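PDB 1XPP: DNA-directed RNA polymerase subunit Rpo11 from Thermoplasma acidophilum, which forms part of the archaeal DNA-dependent RNA polymerase, which transcribes DNA into RNA, and belongs to the Rpo11/RPB11/RPC19 family of dimerising subunits. Local coordinates for residues D[30-33]-D[34-38]. Residues are numbered along the deposited sequence; the frame is centred on the assembly and turned at random.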
loop_
_atom_site.group_PDB
_atom_site.type_symbol
_atom_site.label_atom_id
_atom_site.label_comp_id
_atom_site.label_asym_id
_atom_site.label_seq_id
_atom_site.Cartn_x
_atom_site.Cartn_y
_atom_site.Cartn_z
ATOM N N TYR D 30 2.372 2.636 5.916
ATOM C CA TYR D 30 3.625 3.154 6.391
ATOM C C TYR D 30 4.197 2.174 7.376
ATOM O O TYR D 30 3.454 1.392 7.988
ATOM C CB TYR D 30 3.470 4.518 7.071
ATOM C CG TYR D 30 3.120 5.604 6.104
ATOM C CD1 TYR D 30 1.795 5.887 5.824
ATOM C CD2 TYR D 30 4.124 6.298 5.426
ATOM C CE1 TYR D 30 1.447 6.873 4.916
ATOM C CE2 TYR D 30 3.793 7.315 4.514
ATOM C CZ TYR D 30 2.443 7.570 4.265
ATOM O OH TYR D 30 2.108 8.541 3.350
ATOM N N ASP D 31 5.512 2.226 7.519
ATOM C CA ASP D 31 6.175 1.543 8.620
ATOM C C ASP D 31 5.673 2.167 9.918
ATOM O O ASP D 31 5.597 3.389 10.005
ATOM C CB ASP D 31 7.709 1.683 8.507
ATOM C CG ASP D 31 8.353 0.436 7.937
ATOM O OD1 ASP D 31 8.283 0.257 6.715
ATOM O OD2 ASP D 31 8.916 -0.380 8.715
ATOM N N ASN D 32 5.258 1.337 10.885
ATOM C CA ASN D 32 4.876 1.839 12.219
ATOM C C ASN D 32 5.927 2.757 12.855
ATOM O O ASN D 32 5.577 3.714 13.536
ATOM C CB ASN D 32 4.521 0.696 13.199
ATOM C CG ASN D 32 3.256 -0.072 12.814
ATOM O OD1 ASN D 32 3.030 -1.189 13.301
ATOM N ND2 ASN D 32 2.422 0.519 11.996
ATOM N N THR D 33 7.215 2.457 12.627
ATOM C CA THR D 33 8.280 3.319 13.120
ATOM C C THR D 33 8.166 4.746 12.621
ATOM O O THR D 33 8.375 5.702 13.397
ATOM C CB THR D 33 9.666 2.724 12.831
ATOM O OG1 THR D 33 9.755 1.537 13.631
ATOM C CG2 THR D 33 10.782 3.670 13.310
ATOM N N LEU D 34 7.831 4.889 11.339
ATOM C CA LEU D 34 7.601 6.241 10.782
ATOM C C LEU D 34 6.505 7.004 11.551
ATOM O O LEU D 34 6.674 8.166 11.918
ATOM C CB LEU D 34 7.270 6.185 9.271
ATOM C CG LEU D 34 7.039 7.599 8.676
ATOM C CD1 LEU D 34 7.586 7.747 7.264
ATOM C CD2 LEU D 34 5.584 7.903 8.689
ATOM N N LEU D 35 5.392 6.337 11.834
ATOM C CA LEU D 35 4.307 7.037 12.500
ATOM C C LEU D 35 4.712 7.499 13.893
ATOM O O LEU D 35 4.391 8.614 14.298
ATOM C CB LEU D 35 3.037 6.165 12.547
ATOM C CG LEU D 35 2.616 5.543 11.181
ATOM C CD1 LEU D 35 1.385 4.658 11.339
ATOM C CD2 LEU D 35 2.341 6.584 10.171
ATOM N N ARG D 36 5.381 6.619 14.642
ATOM C CA ARG D 36 5.747 6.955 16.024
ATOM C C ARG D 36 6.790 8.044 16.043
ATOM O O ARG D 36 6.709 8.954 16.852
ATOM C CB ARG D 36 6.242 5.704 16.749
ATOM C CG ARG D 36 5.218 4.601 16.753
ATOM C CD ARG D 36 5.579 3.548 17.779
ATOM N NE ARG D 36 4.886 2.291 17.497
ATOM C CZ ARG D 36 5.409 1.294 16.783
ATOM N NH1 ARG D 36 6.637 1.395 16.279
ATOM N NH2 ARG D 36 4.697 0.197 16.571
ATOM N N THR D 37 7.745 7.975 15.105
ATOM C CA THR D 37 8.797 9.003 14.994
ATOM C C THR D 37 8.174 10.354 14.647
ATOM O O THR D 37 8.517 11.383 15.216
ATOM C CB THR D 37 9.855 8.623 13.932
ATOM O OG1 THR D 37 10.453 7.396 14.317
ATOM C CG2 THR D 37 10.965 9.689 13.819
ATOM N N LEU D 38 7.209 10.322 13.741
ATOM C CA LEU D 38 6.545 11.538 13.360
ATOM C C LEU D 38 5.847 12.207 14.548
ATOM O O LEU D 38 5.957 13.414 14.763
ATOM C CB LEU D 38 5.570 11.247 12.225
ATOM C CG LEU D 38 4.761 12.451 11.765
ATOM C CD1 LEU D 38 5.647 13.632 11.325
ATOM C CD2 LEU D 38 3.796 12.037 10.665
HETATM O O HOH W 1 5.519 -2.123 15.191
HETATM O O HOH W 2 8.955 2.662 16.823
#
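The contact makes up the N-terminal turns of helix 32-42, where Asn32 and Thr33 meet Arg36 and Thr37 one turn on and Tyr30, just before the helix, packs back on Leu34 and Leu35. Asp31 holds the N-cap position, but its carboxylate makes no capping bond; the bonds its carbonyl receives from Leu34 N and Leu35 N are both weak. Regular helical bonding follows, with Arg36 N donating to Asn32 O at 3.1 Å, nearly straight. Thr33 O is gripped twice: Thr37 N reaches it at 2.9 Å, and Thr37 OG1 at 2.8 Å from the opposite face of the carbonyl plane. With OG1 beside its own backbone N (chi1 -60°), Thr37 can turn its hydroxyl back onto that carbonyl, which lets a polar threonine sit in a buried place.

Arg36 suits the more exposed side, its charge solvated by waters at the end of an aliphatic stem. Its chain runs extended from CG to NE and reaches back toward the helix N-terminus, laying one guanidinium face over Asn32 CB, with Arg36 NH2 3.4 Å from that carbon. The amide and guanidinium planes stand 73° apart, and a water joins them, accepting from Arg36 NH2 and donating to Asn32 OD1. A second water accepts from Arg36 NH1 at 2.7 Å and makes a weak hydrogen bond with Thr33 OG1. Were Arg36 replaced by an alanine, Asn32 CB would probably lose its cover on this side and both waters their guanidinium donor.

Leu34 and Leu35 offer branched methyls to Tyr30: Tyr30 CD2 meets Leu34 CD2 at 3.9 Å, while Tyr30 CB touches Leu35 CD2. Tyrosine adds a hydroxyl, bonded to Gln95 of the second subunit, whose Leu88 packs on Leu34; within its own chain Thr37 touches Leu85 of helix 74-105. This is a helix N-terminus with i to i+4 side-chain pairing, packed against a second copy of the subunit, consistent with the dimerisation role of the Rpb3/Rpb11-type domain.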